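Local coordinates for putative metal resistance protein (Proteus mirabilis, PDB 6C29) that probably works as a protein-disulfide reductase, this chain being its N-terminal periplasmic part, a tandem of immunoglobulin-fold domains, at residues A219-V231 with G235-G247. Residues are numbered along the deposited sequence; the frame is centred on the assembly and turned at random.
Sequences AGDITGKALSFVV and GYSRQVNDTIGQG
The C-terminal β hairpin of the second immunoglobulin-like domain pairs strand 226-231 with strand 236-243, and it illustrates how one antiparallel pairing can set an aromatic-aliphatic cluster on one face and a side-chain hydrogen bond on the other. In the hydrogen-bonded pairs Leu-227/Asp-242, Phe-229/Val-240 and Val-231/Arg-238, amide and carbonyl answer each other in both directions; the bond from Val-240 N to Phe-229 O, 2.8 Å, is almost straight at 179°. On the side of the sheet that Leu-227, Phe-229 and Val-240 share, Val-240 lies over the ring of Phe-229, its CB 3.7 Å from the ring centroid in a CH-π contact. Phe-229 has CG between its backbone N and carbonyl carbon (chi1 62°), which swings the ring toward Val-240 and brings CE1 to 3.5 Å from Val-240 CG2. Leu-169 and Leu-171 of strand 166-173 pack against the same ring, joining the hairpin to the facing sheet. The other face carries Ser-228 and Gln-239. Bent at chi2 (70°), Gln-239 reaches diagonally across the pairing, and its NE2 donates to Ser-228 OG at 3.1 Å, with the oxygen close to the amide plane. Asp-186 also bonds that hydroxyl, while Arg-47 holds Gln-239 OE1. Beyond the strands, Ile-244 N gives a 2.9 Å bond to Lys-225 O, and Gly-224 N one of 2.8 Å to Ile-244 O. Ile-244, which supplies backbone atoms to both links, points its side chain toward 219-231, and its CD1 meets Ile-222 CD1 at 3.6 Å. Apolar contacts thus bind the hairpin to the domain core, whereas the amide of Gln-239, held from both ends, is probably fixed in its rotation.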
ATOM      1  N   ALA A 219     -21.499   6.694  10.961  1.00 48.40           N
ATOM      2  CA  ALA A 219     -21.221   7.345   9.694  1.00 41.50           C
ATOM      3  C   ALA A 219     -22.497   7.686   8.963  1.00 41.44           C
ATOM      4  O   ALA A 219     -23.508   6.993   9.094  1.00 46.37           O
ATOM      5  CB  ALA A 219     -20.359   6.449   8.826  1.00 34.51           C
ATOM      6  N   GLY A 220     -22.429   8.734   8.153  1.00 39.99           N
ATOM      7  CA  GLY A 220     -23.512   9.087   7.257  1.00 43.72           C
ATOM      8  C   GLY A 220     -23.588   8.099   6.109  1.00 44.86           C
ATOM      9  O   GLY A 220     -22.939   7.057   6.137  1.00 44.90           O
ATOM     10  N   ASP A 221     -24.361   8.428   5.082  1.00 46.17           N
ATOM     11  CA  ASP A 221     -24.548   7.518   3.958  1.00 46.91           C
ATOM     12  C   ASP A 221     -23.342   7.551   3.035  1.00 42.12           C
ATOM     13  O   ASP A 221     -22.986   8.600   2.504  1.00 42.48           O
ATOM     14  CB  ASP A 221     -25.809   7.879   3.169  1.00 52.72           C
ATOM     15  CG  ASP A 221     -26.284   6.748   2.274  1.00 56.96           C
ATOM     16  OD1 ASP A 221     -25.542   5.758   2.107  1.00 54.57           O
ATOM     17  OD2 ASP A 221     -27.402   6.852   1.729  1.00 61.30           O
ATOM     18  N   ILE A 222     -22.696   6.401   2.874  1.00 37.18           N
ATOM     19  CA  ILE A 222     -21.578   6.283   1.943  1.00 30.78           C
ATOM     20  C   ILE A 222     -21.946   5.480   0.691  1.00 23.43           C
ATOM     21  O   ILE A 222     -21.070   5.153  -0.106  1.00 20.15           O
ATOM     22  CB  ILE A 222     -20.357   5.626   2.607  1.00 32.02           C
ATOM     23  CG1 ILE A 222     -20.731   4.255   3.184  1.00 27.26           C
ATOM     24  CG2 ILE A 222     -19.783   6.565   3.656  1.00 39.34           C
ATOM     25  CD1 ILE A 222     -19.545   3.441   3.715  1.00 30.10           C
ATOM     26  N   THR A 223     -23.225   5.167   0.512  1.00 23.34           N
ATOM     27  CA  THR A 223     -23.676   4.501  -0.706  1.00 22.73           C
ATOM     28  C   THR A 223     -23.243   5.322  -1.910  1.00 22.01           C
ATOM     29  O   THR A 223     -23.374   6.546  -1.884  1.00 24.50           O
ATOM     30  CB  THR A 223     -25.207   4.301  -0.701  1.00 26.04           C
ATOM     31  OG1 THR A 223     -25.560   3.409   0.371  1.00 27.47           O
ATOM     32  CG2 THR A 223     -25.670   3.698  -1.988  1.00 27.20           C
ATOM     33  N   GLY A 224     -22.704   4.673  -2.942  1.00 20.76           N
ATOM     34  CA  GLY A 224     -22.248   5.390  -4.131  1.00 21.09           C
ATOM     35  C   GLY A 224     -20.789   5.821  -4.087  1.00 20.85           C
ATOM     36  O   GLY A 224     -20.253   6.237  -5.103  1.00 23.62           O
ATOM     37  N   LYS A 225     -20.163   5.770  -2.905  1.00 20.08           N
ATOM     38  CA  LYS A 225     -18.737   6.077  -2.763  1.00 21.21           C
ATOM     39  C   LYS A 225     -17.881   4.905  -3.247  1.00 20.85           C
ATOM     40  O   LYS A 225     -18.377   3.788  -3.440  1.00 18.93           O
ATOM     41  CB  LYS A 225     -18.389   6.379  -1.297  1.00 23.77           C
ATOM     42  CG  LYS A 225     -19.176   7.504  -0.655  1.00 35.09           C
ATOM     43  CD  LYS A 225     -18.850   8.909  -1.117  1.00 50.28           C
ATOM     44  CE  LYS A 225     -19.647   9.880  -0.230  1.00 65.30           C
ATOM     45  NZ  LYS A 225     -19.309  11.320  -0.365  1.00 73.64           N
ATOM     46  N   ALA A 226     -16.580   5.136  -3.415  1.00 16.16           N
ATOM     47  CA  ALA A 226     -15.695   4.109  -3.953  1.00 15.74           C
ATOM     48  C   ALA A 226     -15.543   2.951  -2.985  1.00 16.18           C
ATOM     49  O   ALA A 226     -15.382   3.152  -1.767  1.00 17.29           O
ATOM     50  CB  ALA A 226     -14.339   4.695  -4.284  1.00 15.65           C
ATOM     51  N   LEU A 227     -15.645   1.743  -3.531  1.00 15.30           N
ATOM     52  CA  LEU A 227     -15.343   0.514  -2.818  1.00 16.28           C
ATOM     53  C   LEU A 227     -14.046  -0.021  -3.401  1.00 16.42           C
ATOM     54  O   LEU A 227     -14.005  -0.596  -4.481  1.00 17.51           O
ATOM     55  CB  LEU A 227     -16.474  -0.507  -2.954  1.00 15.72           C
ATOM     56  CG  LEU A 227     -16.218  -1.867  -2.293  1.00 16.56           C
ATOM     57  CD1 LEU A 227     -15.971  -1.746  -0.797  1.00 17.72           C
ATOM     58  CD2 LEU A 227     -17.365  -2.784  -2.553  1.00 16.40           C
ATOM     59  N   SER A 228     -12.987   0.144  -2.639  1.00 13.75           N
ATOM     60  CA  SER A 228     -11.636  -0.249  -3.048  1.00 12.43           C
ATOM     61  C   SER A 228     -11.068  -1.094  -1.937  1.00 11.35           C
ATOM     62  O   SER A 228     -11.117  -0.706  -0.745  1.00 12.91           O
ATOM     63  CB  SER A 228     -10.761   0.988  -3.285  1.00 15.85           C
ATOM     64  OG  SER A 228      -9.393   0.648  -3.478  1.00 17.85           O
ATOM     65  N   PHE A 229     -10.541  -2.267  -2.296  1.00 10.93           N
ATOM     66  CA  PHE A 229      -9.957  -3.153  -1.316  1.00 10.43           C
ATOM     67  C   PHE A 229      -9.057  -4.154  -2.013  1.00 10.61           C
ATOM     68  O   PHE A 229      -9.124  -4.339  -3.222  1.00 10.37           O
ATOM     69  CB  PHE A 229     -11.041  -3.850  -0.466  1.00 10.75           C
ATOM     70  CG  PHE A 229     -11.978  -4.723  -1.233  1.00 12.44           C
ATOM     71  CD1 PHE A 229     -11.699  -6.051  -1.467  1.00 12.55           C
ATOM     72  CD2 PHE A 229     -13.184  -4.214  -1.661  1.00 14.55           C
ATOM     73  CE1 PHE A 229     -12.598  -6.860  -2.146  1.00 14.39           C
ATOM     74  CE2 PHE A 229     -14.102  -5.025  -2.332  1.00 13.65           C
ATOM     75  CZ  PHE A 229     -13.809  -6.337  -2.569  1.00 13.68           C
ATOM     76  N   VAL A 230      -8.217  -4.773  -1.207  1.00  8.69           N
ATOM     77  CA  VAL A 230      -7.415  -5.900  -1.595  1.00  8.36           C
ATOM     78  C   VAL A 230      -7.934  -7.115  -0.844  1.00  9.50           C
ATOM     79  O   VAL A 230      -8.130  -7.075   0.359  1.00 10.30           O
ATOM     80  CB  VAL A 230      -5.938  -5.643  -1.288  1.00  9.48           C
ATOM     81  CG1 VAL A 230      -5.101  -6.928  -1.457  1.00 11.11           C
ATOM     82  CG2 VAL A 230      -5.430  -4.473  -2.146  1.00 11.27           C
ATOM     83  N   VAL A 231      -8.179  -8.210  -1.558  1.00  8.55           N
ATOM     84  CA  VAL A 231      -8.507  -9.479  -0.956  1.00  8.60           C
ATOM     85  C   VAL A 231      -7.427 -10.472  -1.342  1.00  9.29           C
ATOM     86  O   VAL A 231      -6.946 -10.466  -2.479  1.00 10.54           O
ATOM     87  CB  VAL A 231      -9.920  -9.949  -1.395  1.00 12.89           C
ATOM     88  CG1 VAL A 231     -10.081  -9.985  -2.928  1.00 14.68           C
ATOM     89  CG2 VAL A 231     -10.253 -11.299  -0.803  1.00 12.78           C
ATOM     90  N   GLY A 235      -1.946 -17.109  -1.332  1.00 18.95           N
ATOM     91  CA  GLY A 235      -0.803 -16.423  -1.917  1.00 21.30           C
ATOM     92  C   GLY A 235      -1.107 -15.532  -3.120  1.00 21.18           C
ATOM     93  O   GLY A 235      -0.181 -14.988  -3.747  1.00 21.94           O
ATOM     94  N   TYR A 236      -2.386 -15.393  -3.447  1.00 17.03           N
ATOM     95  CA  TYR A 236      -2.842 -14.498  -4.493  1.00 13.34           C
ATOM     96  C   TYR A 236      -3.420 -13.258  -3.895  1.00 12.41           C
ATOM     97  O   TYR A 236      -4.052 -13.326  -2.857  1.00 14.66           O
ATOM     98  CB  TYR A 236      -3.901 -15.182  -5.354  1.00 16.65           C
ATOM     99  CG  TYR A 236      -4.119 -14.597  -6.732  1.00 22.40           C
ATOM    100  CD1 TYR A 236      -4.955 -13.492  -6.937  1.00 20.37           C
ATOM    101  CD2 TYR A 236      -3.504 -15.166  -7.839  1.00 26.53           C
ATOM    102  CE1 TYR A 236      -5.167 -12.951  -8.250  1.00 20.19           C
ATOM    103  CE2 TYR A 236      -3.704 -14.661  -9.123  1.00 28.34           C
ATOM    104  CZ  TYR A 236      -4.532 -13.562  -9.322  1.00 25.42           C
ATOM    105  OH  TYR A 236      -4.713 -13.097 -10.608  1.00 25.35           O
ATOM    106  N   SER A 237      -3.215 -12.125  -4.549  1.00 10.89           N
ATOM    107  CA  SER A 237      -3.700 -10.856  -4.069  0.55 10.97           C
ATOM    108  C   SER A 237      -4.391 -10.092  -5.169  1.00 10.46           C
ATOM    109  O   SER A 237      -3.778  -9.799  -6.186  1.00 10.95           O
ATOM    110  CB  SER A 237      -2.537 -10.049  -3.524  0.55 11.95           C
ATOM    111  OG  SER A 237      -2.975  -8.820  -3.010  0.55 11.11           O
ATOM    112  N   ARG A 238      -5.650  -9.726  -4.934  1.00  8.86           N
ATOM    113  CA  ARG A 238      -6.518  -9.072  -5.913  1.00  9.12           C
ATOM    114  C   ARG A 238      -7.009  -7.734  -5.410  1.00  9.99           C
ATOM    115  O   ARG A 238      -7.607  -7.643  -4.335  1.00 10.96           O
ATOM    116  CB  ARG A 238      -7.718  -9.989  -6.215  1.00  9.74           C
ATOM    117  CG  ARG A 238      -8.896  -9.376  -6.954  1.00 10.57           C
ATOM    118  CD  ARG A 238      -8.622  -8.971  -8.404  1.00 12.46           C
ATOM    119  NE  ARG A 238      -9.698  -8.129  -8.924  1.00 14.41           N
ATOM    120  CZ  ARG A 238     -10.766  -8.580  -9.552  1.00 17.69           C
ATOM    121  NH1 ARG A 238     -10.927  -9.867  -9.795  1.00 22.22           N
ATOM    122  NH2 ARG A 238     -11.670  -7.718  -9.951  1.00 20.08           N
ATOM    123  N   GLN A 239      -6.766  -6.712  -6.222  1.00  9.00           N
ATOM    124  CA  GLN A 239      -7.310  -5.380  -6.050  1.00 10.17           C
ATOM    125  C   GLN A 239      -8.678  -5.292  -6.704  1.00 10.96           C
ATOM    126  O   GLN A 239      -8.823  -5.624  -7.889  1.00 10.96           O
ATOM    127  CB  GLN A 239      -6.343  -4.375  -6.674  1.00 10.74           C
ATOM    128  CG  GLN A 239      -6.903  -2.984  -6.800  1.00 13.46           C
ATOM    129  CD  GLN A 239      -7.082  -2.287  -5.471  1.00 15.74           C
ATOM    130  OE1 GLN A 239      -6.241  -2.364  -4.589  1.00 15.25           O
ATOM    131  NE2 GLN A 239      -8.205  -1.597  -5.321  1.00 16.64           N
ATOM    132  N   VAL A 240      -9.669  -4.876  -5.926  1.00 10.55           N
ATOM    133  CA  VAL A 240     -11.030  -4.681  -6.394  1.00 10.72           C
ATOM    134  C   VAL A 240     -11.366  -3.203  -6.360  1.00 11.52           C
ATOM    135  O   VAL A 240     -11.113  -2.506  -5.363  1.00 12.41           O
ATOM    136  CB  VAL A 240     -12.001  -5.444  -5.516  1.00 11.80           C
ATOM    137  CG1 VAL A 240     -13.417  -5.211  -5.986  1.00 11.79           C
ATOM    138  CG2 VAL A 240     -11.701  -6.911  -5.540  1.00 13.35           C
ATOM    139  N   ASN A 241     -11.934  -2.725  -7.467  1.00 12.57           N
ATOM    140  CA  ASN A 241     -12.452  -1.370  -7.574  1.00 14.54           C
ATOM    141  C   ASN A 241     -13.897  -1.424  -8.019  1.00 14.42           C
ATOM    142  O   ASN A 241     -14.233  -1.896  -9.116  1.00 16.11           O
ATOM    143  CB  ASN A 241     -11.634  -0.526  -8.531  1.00 16.81           C
ATOM    144  CG  ASN A 241     -10.256  -0.214  -7.995  1.00 22.06           C
ATOM    145  OD1 ASN A 241     -10.071   0.685  -7.167  1.00 28.91           O
ATOM    146  ND2 ASN A 241      -9.300  -0.978  -8.430  1.00 18.97           N
ATOM    147  N   ASP A 242     -14.763  -1.021  -7.099  1.00 13.82           N
ATOM    148  CA  ASP A 242     -16.180  -1.099  -7.294  1.00 16.61           C
ATOM    149  C   ASP A 242     -16.840   0.094  -6.623  1.00 15.38           C
ATOM    150  O   ASP A 242     -16.180   1.093  -6.365  1.00 16.58           O
ATOM    151  CB  ASP A 242     -16.687  -2.418  -6.756  1.00 22.06           C
ATOM    152  CG  ASP A 242     -17.926  -2.919  -7.499  1.00 34.10           C
ATOM    153  OD1 ASP A 242     -17.775  -3.641  -8.515  1.00 41.85           O
ATOM    154  OD2 ASP A 242     -19.054  -2.591  -7.072  1.00 33.29           O
ATOM    155  N   THR A 243     -18.153   0.002  -6.396  1.00 15.32           N
ATOM    156  CA  THR A 243     -18.926   1.102  -5.808  1.00 16.12           C
ATOM    157  C   THR A 243     -19.761   0.565  -4.662  1.00 16.48           C
ATOM    158  O   THR A 243     -20.345  -0.486  -4.802  1.00 16.95           O
ATOM    159  CB  THR A 243     -19.839   1.742  -6.860  1.00 18.75           C
ATOM    160  OG1 THR A 243     -19.037   2.187  -7.953  1.00 20.20           O
ATOM    161  CG2 THR A 243     -20.641   2.919  -6.300  1.00 19.62           C
ATOM    162  N   ILE A 244     -19.782   1.271  -3.534  1.00 15.64           N
ATOM    163  CA  ILE A 244     -20.594   0.865  -2.376  1.00 16.18           C
ATOM    164  C   ILE A 244     -22.046   0.873  -2.729  1.00 19.73           C
ATOM    165  O   ILE A 244     -22.596   1.908  -3.107  1.00 21.45           O
ATOM    166  CB  ILE A 244     -20.346   1.774  -1.183  1.00 16.58           C
ATOM    167  CG1 ILE A 244     -18.876   1.674  -0.786  1.00 17.33           C
ATOM    168  CG2 ILE A 244     -21.221   1.395  -0.005  1.00 19.47           C
ATOM    169  CD1 ILE A 244     -18.439   2.512   0.398  1.00 21.56           C
ATOM    170  N   GLY A 245     -22.665  -0.292  -2.620  1.00 17.45           N
ATOM    171  CA  GLY A 245     -24.090  -0.389  -2.899  1.00 18.62           C
ATOM    172  C   GLY A 245     -24.375  -1.093  -4.200  1.00 21.83           C
ATOM    173  O   GLY A 245     -25.499  -1.501  -4.475  1.00 23.20           O
ATOM    174  N   GLN A 246     -23.351  -1.223  -5.024  1.00 21.81           N
ATOM    175  CA  GLN A 246     -23.505  -1.917  -6.286  1.00 22.92           C
ATOM    176  C   GLN A 246     -23.792  -3.399  -6.059  1.00 24.83           C
ATOM    177  O   GLN A 246     -23.012  -4.108  -5.407  1.00 24.09           O
ATOM    178  CB  GLN A 246     -22.260  -1.746  -7.138  1.00 24.53           C
ATOM    179  CG  GLN A 246     -22.357  -2.369  -8.507  1.00 31.11           C
ATOM    180  CD  GLN A 246     -22.997  -1.467  -9.512  1.00 45.13           C
ATOM    181  OE1 GLN A 246     -23.975  -1.847 -10.156  1.00 51.35           O
ATOM    182  NE2 GLN A 246     -22.444  -0.266  -9.674  1.00 48.92           N
ATOM    183  N   GLY A 247     -24.901  -3.866  -6.627  1.00 28.46           N
ATOM    184  CA  GLY A 247     -25.348  -5.239  -6.453  1.00 32.95           C
ATOM    185  C   GLY A 247     -26.383  -5.375  -5.354  1.00 38.23           C
ATOM    186  O   GLY A 247     -26.111  -5.076  -4.182  1.00 35.60           O
TER